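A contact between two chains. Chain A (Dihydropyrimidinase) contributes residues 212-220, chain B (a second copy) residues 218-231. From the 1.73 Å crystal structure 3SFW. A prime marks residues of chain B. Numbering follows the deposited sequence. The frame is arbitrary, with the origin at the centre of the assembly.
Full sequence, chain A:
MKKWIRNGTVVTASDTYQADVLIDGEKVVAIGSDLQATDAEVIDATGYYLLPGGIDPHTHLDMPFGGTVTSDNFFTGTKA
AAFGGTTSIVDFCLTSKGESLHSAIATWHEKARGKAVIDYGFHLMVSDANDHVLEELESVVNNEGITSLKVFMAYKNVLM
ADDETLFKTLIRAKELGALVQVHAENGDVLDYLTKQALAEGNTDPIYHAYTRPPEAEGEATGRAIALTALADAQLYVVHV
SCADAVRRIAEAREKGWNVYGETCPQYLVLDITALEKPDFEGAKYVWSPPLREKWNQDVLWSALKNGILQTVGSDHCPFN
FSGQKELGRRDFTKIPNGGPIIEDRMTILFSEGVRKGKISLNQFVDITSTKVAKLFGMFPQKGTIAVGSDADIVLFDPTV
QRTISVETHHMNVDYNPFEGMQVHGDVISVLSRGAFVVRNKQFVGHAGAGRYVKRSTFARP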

# COMPACT_ATOMS: atom_id res chain seq x y z
N ARG A 212 20.30 -15.37 3.15
CA ARG A 212 19.08 -14.97 3.90
C ARG A 212 18.52 -13.62 3.43
O ARG A 212 18.53 -12.65 4.20
CB ARG A 212 19.38 -14.88 5.40
CG ARG A 212 20.35 -15.96 5.88
CD ARG A 212 20.74 -15.73 7.35
NE ARG A 212 19.71 -16.17 8.29
CZ ARG A 212 19.65 -17.40 8.83
NH1 ARG A 212 20.58 -18.33 8.53
NH2 ARG A 212 18.71 -17.70 9.75
N PRO A 213 18.01 -13.54 2.18
CA PRO A 213 17.66 -12.22 1.66
C PRO A 213 16.50 -11.58 2.41
O PRO A 213 15.71 -12.29 3.07
CB PRO A 213 17.23 -12.49 0.22
CG PRO A 213 17.61 -13.90 -0.08
CD PRO A 213 17.66 -14.62 1.23
N PRO A 214 16.39 -10.25 2.34
CA PRO A 214 15.35 -9.58 3.15
C PRO A 214 13.94 -10.02 2.82
O PRO A 214 13.06 -9.97 3.67
CB PRO A 214 15.55 -8.08 2.84
CG PRO A 214 16.55 -8.03 1.72
CD PRO A 214 17.30 -9.30 1.68
N GLU A 215 13.71 -10.40 1.56
CA GLU A 215 12.41 -10.91 1.17
C GLU A 215 11.98 -12.11 2.01
O GLU A 215 10.79 -12.30 2.21
CB GLU A 215 12.40 -11.25 -0.32
CG GLU A 215 12.54 -9.98 -1.23
CD GLU A 215 14.00 -9.43 -1.45
OE1 GLU A 215 15.02 -10.00 -1.01
OE2 GLU A 215 14.09 -8.35 -2.09
N ALA A 216 12.94 -12.90 2.48
CA ALA A 216 12.65 -14.10 3.30
C ALA A 216 12.18 -13.69 4.72
O ALA A 216 11.37 -14.39 5.35
CB ALA A 216 13.92 -14.99 3.41
N GLU A 217 12.75 -12.59 5.22
CA GLU A 217 12.33 -12.03 6.50
C GLU A 217 10.98 -11.38 6.30
O GLU A 217 10.06 -11.55 7.10
CB GLU A 217 13.35 -11.03 7.03
CG GLU A 217 12.82 -10.30 8.26
CD GLU A 217 13.79 -9.27 8.82
OE1 GLU A 217 15.02 -9.38 8.64
OE2 GLU A 217 13.33 -8.39 9.54
N GLY A 218 10.82 -10.65 5.20
CA GLY A 218 9.51 -10.04 4.92
C GLY A 218 8.41 -11.12 4.87
O GLY A 218 7.29 -10.93 5.39
N GLU A 219 8.68 -12.18 4.12
CA GLU A 219 7.65 -13.22 3.95
C GLU A 219 7.22 -13.83 5.30
O GLU A 219 6.03 -13.90 5.62
CB GLU A 219 8.14 -14.34 3.03
CG GLU A 219 7.04 -15.41 2.74
CD GLU A 219 6.83 -16.38 3.89
OE1 GLU A 219 7.84 -16.85 4.49
OE2 GLU A 219 5.63 -16.59 4.24
N ALA A 220 8.19 -14.18 6.12
CA ALA A 220 7.85 -14.83 7.40
C ALA A 220 7.17 -13.83 8.33
O ALA A 220 6.31 -14.20 9.13
CB ALA A 220 9.11 -15.43 8.04
N GLY B 218 -5.14 -15.02 1.37
CA GLY B 218 -4.21 -13.89 1.14
C GLY B 218 -2.81 -14.27 1.59
O GLY B 218 -1.84 -13.98 0.90
N GLU B 219 -2.71 -14.92 2.77
CA GLU B 219 -1.40 -15.29 3.34
C GLU B 219 -0.68 -16.21 2.36
O GLU B 219 0.48 -16.01 2.02
CB GLU B 219 -1.57 -16.04 4.66
CG GLU B 219 -0.21 -16.32 5.37
CD GLU B 219 0.54 -17.56 4.84
OE1 GLU B 219 -0.13 -18.56 4.56
OE2 GLU B 219 1.75 -17.44 4.50
N ALA B 220 -1.38 -17.24 1.91
CA ALA B 220 -0.66 -18.21 1.08
C ALA B 220 -0.34 -17.60 -0.30
O ALA B 220 0.68 -17.89 -0.88
CB ALA B 220 -1.53 -19.50 0.90
N THR B 221 -1.19 -16.71 -0.79
CA THR B 221 -0.90 -16.02 -2.08
C THR B 221 0.36 -15.19 -1.90
O THR B 221 1.24 -15.24 -2.74
CB THR B 221 -2.09 -15.14 -2.46
OG1 THR B 221 -3.22 -15.99 -2.66
CG2 THR B 221 -1.84 -14.36 -3.77
N GLY B 222 0.45 -14.46 -0.79
CA GLY B 222 1.65 -13.66 -0.49
C GLY B 222 2.90 -14.50 -0.36
O GLY B 222 3.98 -14.11 -0.83
N ARG B 223 2.77 -15.66 0.26
CA ARG B 223 3.93 -16.55 0.51
C ARG B 223 4.45 -17.14 -0.81
O ARG B 223 5.66 -17.10 -1.10
CB ARG B 223 3.50 -17.70 1.44
CG ARG B 223 4.56 -18.81 1.63
CD ARG B 223 4.39 -19.50 3.05
NE ARG B 223 2.98 -19.71 3.33
CZ ARG B 223 2.30 -20.84 3.11
NH1 ARG B 223 0.98 -20.86 3.31
NH2 ARG B 223 2.93 -21.96 2.76
N ALA B 224 3.52 -17.61 -1.66
CA ALA B 224 3.92 -18.09 -2.99
C ALA B 224 4.56 -16.96 -3.82
O ALA B 224 5.58 -17.16 -4.55
CB ALA B 224 2.70 -18.69 -3.75
N ILE B 225 4.03 -15.76 -3.68
CA ILE B 225 4.61 -14.57 -4.37
C ILE B 225 6.05 -14.27 -3.92
O ILE B 225 6.97 -14.09 -4.75
CB ILE B 225 3.71 -13.33 -4.20
CG1 ILE B 225 2.50 -13.44 -5.09
CG2 ILE B 225 4.47 -12.01 -4.55
CD1 ILE B 225 1.38 -12.44 -4.73
N ALA B 226 6.26 -14.24 -2.61
CA ALA B 226 7.60 -13.94 -2.06
C ALA B 226 8.56 -15.03 -2.52
O ALA B 226 9.70 -14.73 -2.88
CB ALA B 226 7.57 -13.89 -0.51
N LEU B 227 8.14 -16.30 -2.47
CA LEU B 227 9.05 -17.41 -2.88
C LEU B 227 9.36 -17.33 -4.39
O LEU B 227 10.49 -17.58 -4.83
CB LEU B 227 8.43 -18.79 -2.54
CG LEU B 227 8.89 -19.33 -1.15
CD1 LEU B 227 8.73 -18.29 -0.02
CD2 LEU B 227 8.05 -20.62 -0.83
N THR B 228 8.39 -16.88 -5.15
CA THR B 228 8.61 -16.68 -6.60
C THR B 228 9.64 -15.57 -6.86
O THR B 228 10.51 -15.69 -7.73
CB THR B 228 7.29 -16.33 -7.31
OG1 THR B 228 6.34 -17.39 -7.16
CG2 THR B 228 7.51 -16.12 -8.80
N ALA B 229 9.50 -14.45 -6.17
CA ALA B 229 10.50 -13.36 -6.31
C ALA B 229 11.86 -13.83 -5.84
O ALA B 229 12.88 -13.56 -6.51
CB ALA B 229 10.06 -12.12 -5.52
N LEU B 230 11.90 -14.57 -4.74
CA LEU B 230 13.19 -15.14 -4.26
C LEU B 230 13.85 -16.06 -5.30
O LEU B 230 15.09 -16.12 -5.42
CB LEU B 230 13.04 -15.85 -2.92
CG LEU B 230 12.92 -14.90 -1.69
CD1 LEU B 230 12.10 -15.48 -0.53
CD2 LEU B 230 14.35 -14.50 -1.21
N ALA B 231 13.03 -16.73 -6.10
CA ALA B 231 13.56 -17.65 -7.15
C ALA B 231 13.66 -16.98 -8.53
O ALA B 231 14.10 -17.61 -9.52
CB ALA B 231 12.67 -18.94 -7.25
O HOH W 1 3.27 -15.05 3.78

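Two helices from two copies of dihydropyrimidinase pack nearly antiparallel, their N-to-C directions 174° apart and their axes 9.7 Å apart at closest approach. No direct hydrogen bond joins the two stretches; the contact consists largely of side-chain packing, with one water bridging two carboxylates. Along chain B, the contact opens at Glu219′. Its CA-to-CB bond points sideways, but the carboxylate reaches nearer, placing OE2 of Glu219′ 4.0 Å from OE2 of Glu219, two like charges close together. Water 1 bridges the two carboxylates from the side, within hydrogen-bonding reach of both, 2.9 Å from OE2 of Glu219 and 2.9 Å from OE2 of Glu219′. One turn on, Arg223′ holds Glu219′ in a two-pronged salt bridge: NE of Arg223′ donates to OE2 of Glu219′ and NH1 of Arg223′ to OE1 of Glu219′, each at 2.8 Å and nearly straight. The same arginine meets Glu219 less directly. OE2 of Glu219 lies at the guanidinium edge, near its plane, 3.4 Å from CD of Arg223′ but 4.2 Å from NE of Arg223′, opposite charges near each other but beyond a salt bridge. At Ala226′ the backbones come nearest, CA of Glu219 lying 6.1 Å from CA of Ala226′; CB of Ala226′, which points toward chain A, packs 3.6 Å from CB of Glu219. Leu227′ adds a looser contact, its CD1 4.3 Å from CG of Glu219. Glu219 thus sits as a knob in a hole formed by Glu219′, Arg223′, Ala226′ and Leu227′. Farther along, Leu230′ meets Pro213, Glu215 and Ala216 of chain A. Its CA-to-CB bond points sideways, but its end comes nearer: CD2 of Leu230′ packs 3.5 Å from CG of Pro213 and 3.9 Å from CB of Glu215, while CD1 of Leu230′ lies 4.4 Å from CB of Ala216.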